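Local coordinates for M32 carboxypeptidase (Chitinophagaceae bacterium, PDB 7A03), which probably acts as a metal-dependent carboxypeptidase of family M32, removing amino acids from the C-terminal ends of peptides, at residues A272-E275 with Q276-T280; E457-N461 with N462-F466; R468-S472 with N473-Q477. All coordinates share one frame; numbering follows the deposited sequence.

Contact 1: A272-E275 with Q276-T280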
ATOM      1  N   ALA A 272       2.229   8.775   6.405  1.00 10.72           N
ATOM      2  CA  ALA A 272       1.722   9.717   7.391  1.00 12.79           C
ATOM      3  C   ALA A 272       1.874  11.150   6.912  1.00 12.19           C
ATOM      4  O   ALA A 272       0.996  11.985   7.158  1.00 11.79           O
ATOM      5  CB  ALA A 272       2.419   9.519   8.726  1.00 10.47           C
ATOM      6  N   LEU A 273       2.961  11.450   6.196  1.00 12.27           N
ATOM      7  CA  LEU A 273       3.146  12.798   5.678  1.00 12.23           C
ATOM      8  C   LEU A 273       2.060  13.124   4.663  1.00 11.14           C
ATOM      9  O   LEU A 273       1.555  14.259   4.612  1.00 12.93           O
ATOM     10  CB  LEU A 273       4.531  12.941   5.039  1.00 11.80           C
ATOM     11  CG  LEU A 273       5.729  12.875   5.980  1.00 13.46           C
ATOM     12  CD1 LEU A 273       7.011  12.676   5.167  1.00 11.82           C
ATOM     13  CD2 LEU A 273       5.819  14.140   6.859  1.00 14.47           C
ATOM     14  N   TYR A 274       1.691  12.131   3.837  1.00 12.44           N
ATOM     15  CA  TYR A 274       0.558  12.332   2.939  1.00 13.05           C
ATOM     16  C   TYR A 274      -0.714  12.661   3.720  1.00 12.00           C
ATOM     17  O   TYR A 274      -1.404  13.647   3.424  1.00 11.55           O
ATOM     18  CB  TYR A 274       0.349  11.056   2.116  1.00 13.05           C
ATOM     19  CG  TYR A 274      -0.609  11.127   0.944  1.00 11.40           C
ATOM     20  CD1 TYR A 274      -1.217  12.320   0.556  1.00 11.55           C
ATOM     21  CD2 TYR A 274      -0.858   9.981   0.190  1.00 14.33           C
ATOM     22  CE1 TYR A 274      -2.065  12.361  -0.553  1.00 14.32           C
ATOM     23  CE2 TYR A 274      -1.698  10.013  -0.926  1.00 12.54           C
ATOM     24  CZ  TYR A 274      -2.290  11.210  -1.290  1.00 13.20           C
ATOM     25  OH  TYR A 274      -3.112  11.221  -2.401  1.00 15.83           O
ATOM     26  N   GLU A 275      -1.063  11.812   4.695  1.00 11.18           N
ATOM     27  CA  GLU A 275      -2.299  12.035   5.455  1.00 11.84           C
ATOM     28  C   GLU A 275      -2.297  13.386   6.176  1.00 13.38           C
ATOM     29  O   GLU A 275      -3.334  14.069   6.236  1.00 12.83           O
ATOM     30  CB  GLU A 275      -2.530  10.896   6.438  1.00 10.83           C
ATOM     31  CG  GLU A 275      -2.893   9.582   5.746  1.00 12.65           C
ATOM     32  CD  GLU A 275      -4.293   9.615   5.142  1.00 14.64           C
ATOM     33  OE1 GLU A 275      -5.194  10.240   5.734  1.00 16.27           O
ATOM     34  OE2 GLU A 275      -4.526   8.998   4.077  1.00 15.11           O
ATOM     35  N   GLN A 276      -1.144  13.805   6.699  1.00 11.61           N
ATOM     36  CA  GLN A 276      -1.054  15.097   7.377  1.00 12.71           C
ATOM     37  C   GLN A 276      -1.132  16.259   6.396  1.00 12.64           C
ATOM     38  O   GLN A 276      -1.320  17.408   6.826  1.00 13.97           O
ATOM     39  CB  GLN A 276       0.202  15.191   8.246  1.00 12.30           C
ATOM     40  CG  GLN A 276       0.119  14.318   9.486  1.00 12.69           C
ATOM     41  CD  GLN A 276       1.267  14.546  10.463  1.00 14.45           C
ATOM     42  OE1 GLN A 276       2.365  14.908  10.065  1.00 12.26           O
ATOM     43  NE2 GLN A 276       1.015  14.325  11.745  1.00 12.27           N
ATOM     44  N   GLY A 277      -0.977  15.992   5.098  1.00 12.21           N
ATOM     45  CA  GLY A 277      -1.102  17.038   4.105  1.00 13.14           C
ATOM     46  C   GLY A 277      -2.452  17.190   3.429  1.00 12.56           C
ATOM     47  O   GLY A 277      -2.637  18.124   2.642  1.00 14.53           O
ATOM     48  N   LEU A 278      -3.415  16.319   3.726  1.00 12.84           N
ATOM     49  CA  LEU A 278      -4.751  16.476   3.164  1.00 13.85           C
ATOM     50  C   LEU A 278      -5.474  17.632   3.864  1.00 13.93           C
ATOM     51  O   LEU A 278      -5.263  17.876   5.055  1.00 12.98           O
ATOM     52  CB  LEU A 278      -5.550  15.178   3.321  1.00 15.25           C
ATOM     53  CG  LEU A 278      -5.001  13.998   2.507  1.00 13.51           C
ATOM     54  CD1 LEU A 278      -5.421  12.648   3.074  1.00 16.05           C
ATOM     55  CD2 LEU A 278      -5.378  14.107   1.038  1.00 12.79           C
ATOM     56  N   PRO A 279      -6.311  18.380   3.143  1.00 14.24           N
ATOM     57  CA  PRO A 279      -6.907  19.595   3.733  1.00 13.50           C
ATOM     58  C   PRO A 279      -8.000  19.276   4.745  1.00 15.06           C
ATOM     59  O   PRO A 279      -8.902  18.472   4.478  1.00 13.94           O
ATOM     60  CB  PRO A 279      -7.457  20.364   2.525  1.00 17.84           C
ATOM     61  CG  PRO A 279      -7.555  19.361   1.417  1.00 20.78           C
ATOM     62  CD  PRO A 279      -6.611  18.233   1.707  1.00 16.28           C
ATOM     63  N   THR A 280      -7.925  19.939   5.908  1.00 12.63           N
ATOM     64  CA  THR A 280      -8.939  19.745   6.937  1.00 14.31           C
ATOM     65  C   THR A 280     -10.313  20.219   6.485  1.00 13.57           C
ATOM     66  O   THR A 280     -11.325  19.643   6.897  1.00 15.90           O
ATOM     67  CB  THR A 280      -8.524  20.424   8.247  1.00 12.89           C
ATOM     68  OG1 THR A 280      -8.251  21.808   8.000  1.00 19.98           O
ATOM     69  CG2 THR A 280      -7.290  19.766   8.804  1.00 16.02           C
TER
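Leu278, just past the end of helix 258-277, folds its side chain back against Tyr274 and Glu275 of the last turn. Leu278 CB lies 3.8 Å from Glu275 O. Leu278 CG then passes the next carbonyl back along the helix, Tyr274 O, at 3.7 Å, and the two methyls part company. Leu278 CD1 goes to the carboxylate of Glu275, with Glu275 OE1 the nearer oxygen at 3.6 Å, while Leu278 CD2 meets Tyr274 CE1 at 4.1 Å. With CG opposite the carbonyl carbon (chi1 -66°), the Leu278 side chain runs back over the helix end while the backbone continues into Pro279. The Glu275 chain bends at chi2 (-71°), which brings its carboxylate beside Leu278 CD1; its two oxygens are bonded elsewhere, OE1 to Ser241 OG and OE2 to His296 NE2. Tyr274 OH takes the backbone N-H of Ala291, and its ring also meets those of His296 and His464.

The backbone shows the helix running out. Gln276 N still makes a regular i to i-4 bond to Ala272 O at 2.8 Å. Gly277 N turns mainly to Tyr274 O at 2.9 Å, a 3-10-like i to i-3 bond in which the donor stands above the carbonyl plane, and its bond to Leu273 O is weak. Leu278 N keeps a weak, long bond to Glu275 O at 3.4 Å. The extended Gln276 side chain starts over Ala272 O, with Gln276 CG 3.4 Å from it, and ends at Asp225 N through OE1. This is a helix C-terminus that tightens from alpha to 3-10 bonding, one turn beyond an HExxH pattern (His267, Glu268, His271) consistent with the zinc-peptidase signature of clan MA, although no metal is bound to it here.

Contact 2: E457-N461 with N462-F466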
ATOM      1  N   GLU A 457       8.237  19.711   0.750  1.00 14.87           N
ATOM      2  CA  GLU A 457       7.582  20.827   0.080  1.00 15.33           C
ATOM      3  C   GLU A 457       7.125  20.448  -1.326  1.00 18.62           C
ATOM      4  O   GLU A 457       5.999  20.770  -1.730  1.00 16.75           O
ATOM      5  CB  GLU A 457       8.529  22.025   0.040  1.00 18.79           C
ATOM      6  CG  GLU A 457       7.932  23.245  -0.632  1.00 22.96           C
ATOM      7  CD  GLU A 457       8.901  24.394  -0.730  1.00 33.72           C
ATOM      8  OE1 GLU A 457      10.100  24.153  -0.984  1.00 34.08           O
ATOM      9  OE2 GLU A 457       8.461  25.543  -0.531  1.00 38.48           O
ATOM     10  N   TRP A 458       7.988  19.779  -2.102  1.00 16.92           N
ATOM     11  CA  TRP A 458       7.570  19.364  -3.441  1.00 16.82           C
ATOM     12  C   TRP A 458       6.350  18.443  -3.384  1.00 15.07           C
ATOM     13  O   TRP A 458       5.389  18.607  -4.154  1.00 15.81           O
ATOM     14  CB  TRP A 458       8.750  18.707  -4.165  1.00 15.87           C
ATOM     15  CG  TRP A 458       8.465  18.366  -5.585  1.00 14.59           C
ATOM     16  CD1 TRP A 458       8.618  19.177  -6.678  1.00 17.46           C
ATOM     17  CD2 TRP A 458       7.995  17.106  -6.080  1.00 16.58           C
ATOM     18  NE1 TRP A 458       8.266  18.496  -7.820  1.00 18.91           N
ATOM     19  CE2 TRP A 458       7.874  17.226  -7.479  1.00 17.01           C
ATOM     20  CE3 TRP A 458       7.650  15.889  -5.474  1.00 17.77           C
ATOM     21  CZ2 TRP A 458       7.440  16.180  -8.279  1.00 19.71           C
ATOM     22  CZ3 TRP A 458       7.221  14.845  -6.274  1.00 15.85           C
ATOM     23  CH2 TRP A 458       7.112  15.003  -7.666  1.00 20.34           C
ATOM     24  N   LEU A 459       6.362  17.484  -2.468  1.00 13.12           N
ATOM     25  CA  LEU A 459       5.216  16.590  -2.325  1.00 13.60           C
ATOM     26  C   LEU A 459       3.966  17.353  -1.897  1.00 15.94           C
ATOM     27  O   LEU A 459       2.857  17.048  -2.349  1.00 15.29           O
ATOM     28  CB  LEU A 459       5.556  15.485  -1.330  1.00 12.56           C
ATOM     29  CG  LEU A 459       6.675  14.536  -1.758  1.00 13.00           C
ATOM     30  CD1 LEU A 459       7.141  13.720  -0.546  1.00 14.56           C
ATOM     31  CD2 LEU A 459       6.225  13.627  -2.902  1.00 18.00           C
ATOM     32  N   ARG A 460       4.128  18.324  -0.993  1.00 13.29           N
ATOM     33  CA  ARG A 460       2.996  19.078  -0.480  1.00 15.64           C
ATOM     34  C   ARG A 460       2.426  20.028  -1.520  1.00 14.79           C
ATOM     35  O   ARG A 460       1.260  20.416  -1.410  1.00 16.57           O
ATOM     36  CB  ARG A 460       3.429  19.860   0.760  1.00 13.35           C
ATOM     37  CG  ARG A 460       3.609  18.990   1.992  1.00 14.71           C
ATOM     38  CD  ARG A 460       2.253  18.678   2.654  1.00 15.29           C
ATOM     39  NE  ARG A 460       2.353  17.575   3.600  1.00 13.21           N
ATOM     40  CZ  ARG A 460       2.779  17.698   4.850  1.00 15.07           C
ATOM     41  NH1 ARG A 460       3.126  18.886   5.324  1.00 18.56           N
ATOM     42  NH2 ARG A 460       2.828  16.638   5.633  1.00 14.11           N
ATOM     43  N   ASN A 461       3.225  20.426  -2.519  1.00 15.89           N
ATOM     44  CA  ASN A 461       2.726  21.246  -3.623  1.00 15.24           C
ATOM     45  C   ASN A 461       2.171  20.424  -4.779  1.00 15.82           C
ATOM     46  O   ASN A 461       1.300  20.912  -5.517  1.00 20.13           O
ATOM     47  CB  ASN A 461       3.833  22.159  -4.157  1.00 19.51           C
ATOM     48  CG  ASN A 461       4.226  23.234  -3.157  1.00 21.20           C
ATOM     49  OD1 ASN A 461       3.445  23.599  -2.283  1.00 24.60           O
ATOM     50  ND2 ASN A 461       5.436  23.752  -3.293  1.00 22.74           N
ATOM     51  N   ASN A 462       2.640  19.189  -4.954  1.00 16.51           N
ATOM     52  CA  ASN A 462       2.284  18.409  -6.128  1.00 18.31           C
ATOM     53  C   ASN A 462       1.319  17.263  -5.880  1.00 15.90           C
ATOM     54  O   ASN A 462       0.609  16.883  -6.813  1.00 16.95           O
ATOM     55  CB  ASN A 462       3.540  17.860  -6.806  1.00 17.39           C
ATOM     56  CG  ASN A 462       4.275  18.920  -7.577  1.00 21.08           C
ATOM     57  OD1 ASN A 462       3.936  19.211  -8.728  1.00 23.38           O
ATOM     58  ND2 ASN A 462       5.275  19.526  -6.943  1.00 18.96           N
ATOM     59  N   ILE A 463       1.275  16.695  -4.672  1.00 15.89           N
ATOM     60  CA  ILE A 463       0.480  15.485  -4.441  1.00 15.54           C
ATOM     61  C   ILE A 463      -0.490  15.639  -3.277  1.00 17.26           C
ATOM     62  O   ILE A 463      -1.703  15.452  -3.436  1.00 17.17           O
ATOM     63  CB  ILE A 463       1.380  14.251  -4.249  1.00 13.42           C
ATOM     64  CG1 ILE A 463       2.122  13.945  -5.562  1.00 14.90           C
ATOM     65  CG2 ILE A 463       0.533  13.058  -3.827  1.00 15.32           C
ATOM     66  CD1 ILE A 463       3.268  12.967  -5.415  1.00 18.83           C
ATOM     67  N   HIS A 464       0.035  15.980  -2.101  1.00 16.65           N
ATOM     68  CA  HIS A 464      -0.752  15.855  -0.876  1.00 15.22           C
ATOM     69  C   HIS A 464      -2.071  16.617  -0.836  1.00 16.04           C
ATOM     70  O   HIS A 464      -3.044  16.060  -0.299  1.00 16.16           O
ATOM     71  CB  HIS A 464       0.113  16.208   0.333  1.00 14.01           C
ATOM     72  CG  HIS A 464       1.276  15.292   0.517  1.00 14.02           C
ATOM     73  ND1 HIS A 464       2.203  15.453   1.526  1.00 11.93           N
ATOM     74  CD2 HIS A 464       1.647  14.184  -0.162  1.00 12.56           C
ATOM     75  CE1 HIS A 464       3.103  14.489   1.451  1.00 13.88           C
ATOM     76  NE2 HIS A 464       2.791  13.709   0.429  1.00 11.86           N
ATOM     77  N   PRO A 465      -2.179  17.869  -1.294  1.00 16.07           N
ATOM     78  CA  PRO A 465      -3.378  18.661  -0.977  1.00 15.01           C
ATOM     79  C   PRO A 465      -4.559  18.430  -1.895  1.00 17.83           C
ATOM     80  O   PRO A 465      -5.613  19.026  -1.668  1.00 17.85           O
ATOM     81  CB  PRO A 465      -2.867  20.100  -1.134  1.00 20.59           C
ATOM     82  CG  PRO A 465      -1.880  19.994  -2.236  1.00 17.76           C
ATOM     83  CD  PRO A 465      -1.187  18.671  -2.042  1.00 20.50           C
ATOM     84  N   PHE A 466      -4.413  17.613  -2.930  1.00 15.26           N
ATOM     85  CA  PHE A 466      -5.466  17.459  -3.921  1.00 14.27           C
ATOM     86  C   PHE A 466      -6.465  16.364  -3.597  1.00 14.18           C
ATOM     87  O   PHE A 466      -7.504  16.294  -4.258  1.00 16.42           O
ATOM     88  CB  PHE A 466      -4.853  17.209  -5.294  1.00 15.29           C
ATOM     89  CG  PHE A 466      -3.977  18.331  -5.755  1.00 20.46           C
ATOM     90  CD1 PHE A 466      -4.517  19.569  -6.028  1.00 19.69           C
ATOM     91  CD2 PHE A 466      -2.618  18.165  -5.873  1.00 16.72           C
ATOM     92  CE1 PHE A 466      -3.718  20.619  -6.434  1.00 23.31           C
ATOM     93  CE2 PHE A 466      -1.810  19.210  -6.292  1.00 21.53           C
ATOM     94  CZ  PHE A 466      -2.367  20.437  -6.571  1.00 20.02           C
TER
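Asn462 turns its side-chain amide back on Trp458, one turn earlier in helix 453-462. Asn462 ND2 donates a fairly straight bond (162°) to Trp458 O at 2.9 Å, and that oxygen lies close to the plane of the asparagine amide. The backbone N of Asn462 reaches the same oxygen from the opposite face of its carbonyl. With CG anti to the carbonyl carbon (chi1 -76°) and the amide turned roughly crosswise about chi2, Asn462 ND2 also sits over one face of the Trp458 indole, 3.2 Å above its plane and toward the rim. Amide and indole planes are 32° apart. Indole NE1 is held by Gln439 OE1.

Leu459 O is likewise gripped twice, by Ile463 N at 2.8 Å and by His464 N at 3.0 Å, again from opposite faces. These bonds hold the backbone as it leaves helical geometry at Ile463. The His464 imidazole then folds over the helix end. Leu459 CB makes a CH-pi contact with its face, while Arg460 NE donates a bent bond to His464 ND1 at 3.0 Å, lying in the imidazole plane but with ND1 somewhat out of the guanidinium plane. His464 NE2 bonds to Gln299 OE1, so both ring nitrogens have partners that fix the ring's rotation; Arg460 NH2 continues to Leu273 O.

Farther out, Leu459 and Ile463 lie side by side against helix 293-307, Trp458 reaches Ala436 of helix 420-439, and Trp458, Asn462 and Ile463 all touch Ile479 of helix 472-480.

Contact 3: R468-S472 with N473-Q477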
ATOM      1  N   ARG A 468      -8.585  13.305  -3.874  1.00 14.53           N
ATOM      2  CA  ARG A 468      -8.986  12.536  -5.050  1.00 14.73           C
ATOM      3  C   ARG A 468      -9.295  13.391  -6.270  1.00 14.24           C
ATOM      4  O   ARG A 468      -9.835  12.859  -7.242  1.00 19.68           O
ATOM      5  CB  ARG A 468     -10.206  11.663  -4.731  1.00 15.42           C
ATOM      6  CG  ARG A 468      -9.877  10.454  -3.856  1.00 15.72           C
ATOM      7  CD  ARG A 468     -11.144   9.823  -3.275  1.00 15.80           C
ATOM      8  NE  ARG A 468     -12.016   9.297  -4.327  1.00 18.11           N
ATOM      9  CZ  ARG A 468     -13.274   8.906  -4.134  1.00 20.50           C
ATOM     10  NH1 ARG A 468     -13.827   8.994  -2.930  1.00 19.50           N
ATOM     11  NH2 ARG A 468     -13.976   8.441  -5.157  1.00 22.00           N
ATOM     12  N   PHE A 469      -8.966  14.690  -6.256  1.00 15.18           N
ATOM     13  CA  PHE A 469      -9.352  15.560  -7.368  1.00 15.11           C
ATOM     14  C   PHE A 469      -8.856  15.026  -8.709  1.00 15.79           C
ATOM     15  O   PHE A 469      -9.594  15.030  -9.699  1.00 20.97           O
ATOM     16  CB  PHE A 469      -8.851  16.988  -7.139  1.00 17.56           C
ATOM     17  CG  PHE A 469      -9.345  17.969  -8.172  1.00 18.12           C
ATOM     18  CD1 PHE A 469      -8.668  18.145  -9.371  1.00 22.53           C
ATOM     19  CD2 PHE A 469     -10.507  18.691  -7.961  1.00 19.10           C
ATOM     20  CE1 PHE A 469      -9.142  19.036 -10.333  1.00 24.00           C
ATOM     21  CE2 PHE A 469     -10.983  19.583  -8.909  1.00 19.44           C
ATOM     22  CZ  PHE A 469     -10.302  19.760 -10.098  1.00 22.18           C
ATOM     23  N   TYR A 470      -7.615  14.559  -8.753  1.00 22.95           N
ATOM     24  CA  TYR A 470      -7.049  13.930  -9.937  1.00 17.73           C
ATOM     25  C   TYR A 470      -6.996  12.419  -9.750  1.00 16.81           C
ATOM     26  O   TYR A 470      -6.673  11.921  -8.666  1.00 20.25           O
ATOM     27  CB  TYR A 470      -5.626  14.436 -10.178  1.00 18.48           C
ATOM     28  CG  TYR A 470      -5.491  15.936 -10.320  1.00 16.99           C
ATOM     29  CD1 TYR A 470      -5.836  16.577 -11.508  1.00 21.59           C
ATOM     30  CD2 TYR A 470      -4.988  16.708  -9.281  1.00 17.08           C
ATOM     31  CE1 TYR A 470      -5.696  17.948 -11.644  1.00 18.51           C
ATOM     32  CE2 TYR A 470      -4.853  18.079  -9.406  1.00 20.51           C
ATOM     33  CZ  TYR A 470      -5.203  18.695 -10.594  1.00 22.38           C
ATOM     34  OH  TYR A 470      -5.066  20.060 -10.721  1.00 28.24           O
ATOM     35  N   THR A 471      -7.282  11.679 -10.819  1.00 19.93           N
ATOM     36  CA  THR A 471      -6.996  10.256 -10.775  1.00 20.79           C
ATOM     37  C   THR A 471      -5.482  10.045 -10.767  1.00 22.97           C
ATOM     38  O   THR A 471      -4.697  10.970 -10.991  1.00 21.71           O
ATOM     39  CB  THR A 471      -7.579   9.536 -11.993  1.00 28.05           C
ATOM     40  OG1 THR A 471      -6.769   9.815 -13.146  1.00 28.40           O
ATOM     41  CG2 THR A 471      -9.012   9.978 -12.266  1.00 28.28           C
ATOM     42  N   SER A 472      -5.070   8.804 -10.492  1.00 19.11           N
ATOM     43  CA  SER A 472      -3.644   8.512 -10.437  1.00 22.07           C
ATOM     44  C   SER A 472      -2.973   8.867 -11.759  1.00 22.17           C
ATOM     45  O   SER A 472      -1.874   9.438 -11.773  1.00 23.53           O
ATOM     46  CB  SER A 472      -3.407   7.045 -10.069  1.00 28.99           C
ATOM     47  OG  SER A 472      -4.385   6.209 -10.660  1.00 40.22           O
ATOM     48  N   ASN A 473      -3.652   8.583 -12.879  1.00 26.60           N
ATOM     49  CA  ASN A 473      -3.107   8.897 -14.198  1.00 23.70           C
ATOM     50  C   ASN A 473      -3.002  10.399 -14.409  1.00 24.37           C
ATOM     51  O   ASN A 473      -1.969  10.901 -14.867  1.00 23.68           O
ATOM     52  CB  ASN A 473      -3.978   8.279 -15.290  1.00 28.44           C
ATOM     53  CG  ASN A 473      -3.586   8.761 -16.681  1.00 39.56           C
ATOM     54  OD1 ASN A 473      -4.424   9.242 -17.448  1.00 42.87           O
ATOM     55  ND2 ASN A 473      -2.299   8.641 -17.007  1.00 34.07           N
ATOM     56  N   GLU A 474      -4.082  11.130 -14.120  1.00 19.11           N
ATOM     57  CA  GLU A 474      -4.050  12.577 -14.289  1.00 20.50           C
ATOM     58  C   GLU A 474      -2.990  13.199 -13.404  1.00 19.74           C
ATOM     59  O   GLU A 474      -2.296  14.132 -13.818  1.00 18.09           O
ATOM     60  CB  GLU A 474      -5.420  13.175 -13.964  1.00 23.99           C
ATOM     61  CG  GLU A 474      -6.523  12.703 -14.898  1.00 22.45           C
ATOM     62  CD  GLU A 474      -7.899  13.132 -14.426  1.00 27.80           C
ATOM     63  OE1 GLU A 474      -8.030  13.522 -13.246  1.00 29.86           O
ATOM     64  OE2 GLU A 474      -8.853  13.089 -15.236  1.00 33.39           O
ATOM     65  N   LEU A 475      -2.848  12.689 -12.174  1.00 16.03           N
ATOM     66  CA  LEU A 475      -1.844  13.220 -11.265  1.00 17.55           C
ATOM     67  C   LEU A 475      -0.445  13.007 -11.829  1.00 14.34           C
ATOM     68  O   LEU A 475       0.379  13.926 -11.859  1.00 18.10           O
ATOM     69  CB  LEU A 475      -1.991  12.543  -9.903  1.00 19.09           C
ATOM     70  CG  LEU A 475      -1.284  13.212  -8.737  1.00 20.24           C
ATOM     71  CD1 LEU A 475      -1.688  14.669  -8.604  1.00 22.98           C
ATOM     72  CD2 LEU A 475      -1.579  12.439  -7.449  1.00 20.44           C
ATOM     73  N   CYS A 476      -0.165  11.782 -12.262  1.00 17.43           N
ATOM     74  CA  CYS A 476       1.155  11.466 -12.778  1.00 20.32           C
ATOM     75  C   CYS A 476       1.464  12.278 -14.041  1.00 18.16           C
ATOM     76  O   CYS A 476       2.569  12.803 -14.188  1.00 18.44           O
ATOM     77  CB  CYS A 476       1.234   9.956 -13.008  1.00 18.48           C
ATOM     78  SG  CYS A 476       2.873   9.368 -13.513  1.00 18.71           S
ATOM     79  N   GLN A 477       0.480  12.440 -14.933  1.00 18.25           N
ATOM     80  CA  GLN A 477       0.670  13.242 -16.140  1.00 21.21           C
ATOM     81  C   GLN A 477       0.904  14.717 -15.811  1.00 16.77           C
ATOM     82  O   GLN A 477       1.792  15.358 -16.390  1.00 20.67           O
ATOM     83  CB  GLN A 477      -0.552  13.085 -17.049  1.00 23.06           C
ATOM     84  CG  GLN A 477      -0.548  13.959 -18.301  1.00 22.70           C
ATOM     85  CD  GLN A 477       0.509  13.539 -19.297  1.00 25.61           C
ATOM     86  OE1 GLN A 477       0.701  12.350 -19.557  1.00 29.22           O
ATOM     87  NE2 GLN A 477       1.197  14.517 -19.866  1.00 28.76           N
TER
HETATM   88  O   HOH W   1      -9.461  16.081 -12.170  1.00 32.33           O
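Thr471 and Glu474 bond to each other reciprocally at the start of helix 472-480. Glu474 N donates an almost straight bond (176°) to Thr471 OG1 at 3.1 Å, and Thr471 N donates to Glu474 OE1, also at 3.1 Å, meeting that oxygen from above the carboxylate plane. OG1 is brought over the first turn by chi1 of 75°, which sets it between the backbone N and the carbonyl carbon. The Glu474 chain, extended beyond CG, runs back past the threonine, with Glu474 CG 3.4 Å from Thr471 OG1. A water donates to both Glu474 OE1 and Phe469 O, carrying the polar network back into the loop.

The pair is a capping box with Thr471 as N-cap: a side-chain oxygen satisfies one N-H of the first turn, and the carboxylate's negative charge is probably favoured by the nearby helix N-terminus. Regular i to i-4 bonding begins at once, from Leu475 N to Thr471 O at 2.8 Å and from Cys476 N to Ser472 O at 2.9 Å.

Tyr470, just before the cap, packs against the first turn. Its ring and the Glu474 carboxylate stand nearly perpendicular, planes 81° apart, with OE1 near the ring edge. Tyr470 CD2 touches Leu475 CD1 at 3.9 Å as the two side chains cross at about a right angle. Phe469 CD1 lies over the centre of one face of the Tyr470 ring, 3.6 Å above it. Tyr470 OH bonds to Lys478 NZ, and Phe466 meets the same ring edge-to-face. Ser472 and Cys476 both touch Tyr428 of helix 420-439.

Overall arrangement
The three contacts follow in series along the chain. Contact 1 closes helix 258-277, contact 2 closes helix 453-462, and contact 3 opens helix 472-480, the next helix after it. Contacts 1 and 2 are remote in sequence, yet their centres lie about 9 Å apart and they touch directly, Leu278 CD2 packing on His464 O. Centre to centre, contact 3 lies about 12 Å from contact 2, where Leu475 packs on Asn462 and Ile463, and about 17 Å from contact 1, the nearest atoms of that last pair being about 5 Å apart. Contact 2 thus bridges the helix bearing the HExxH pattern and the C-terminal helices within the largely helical M32 fold.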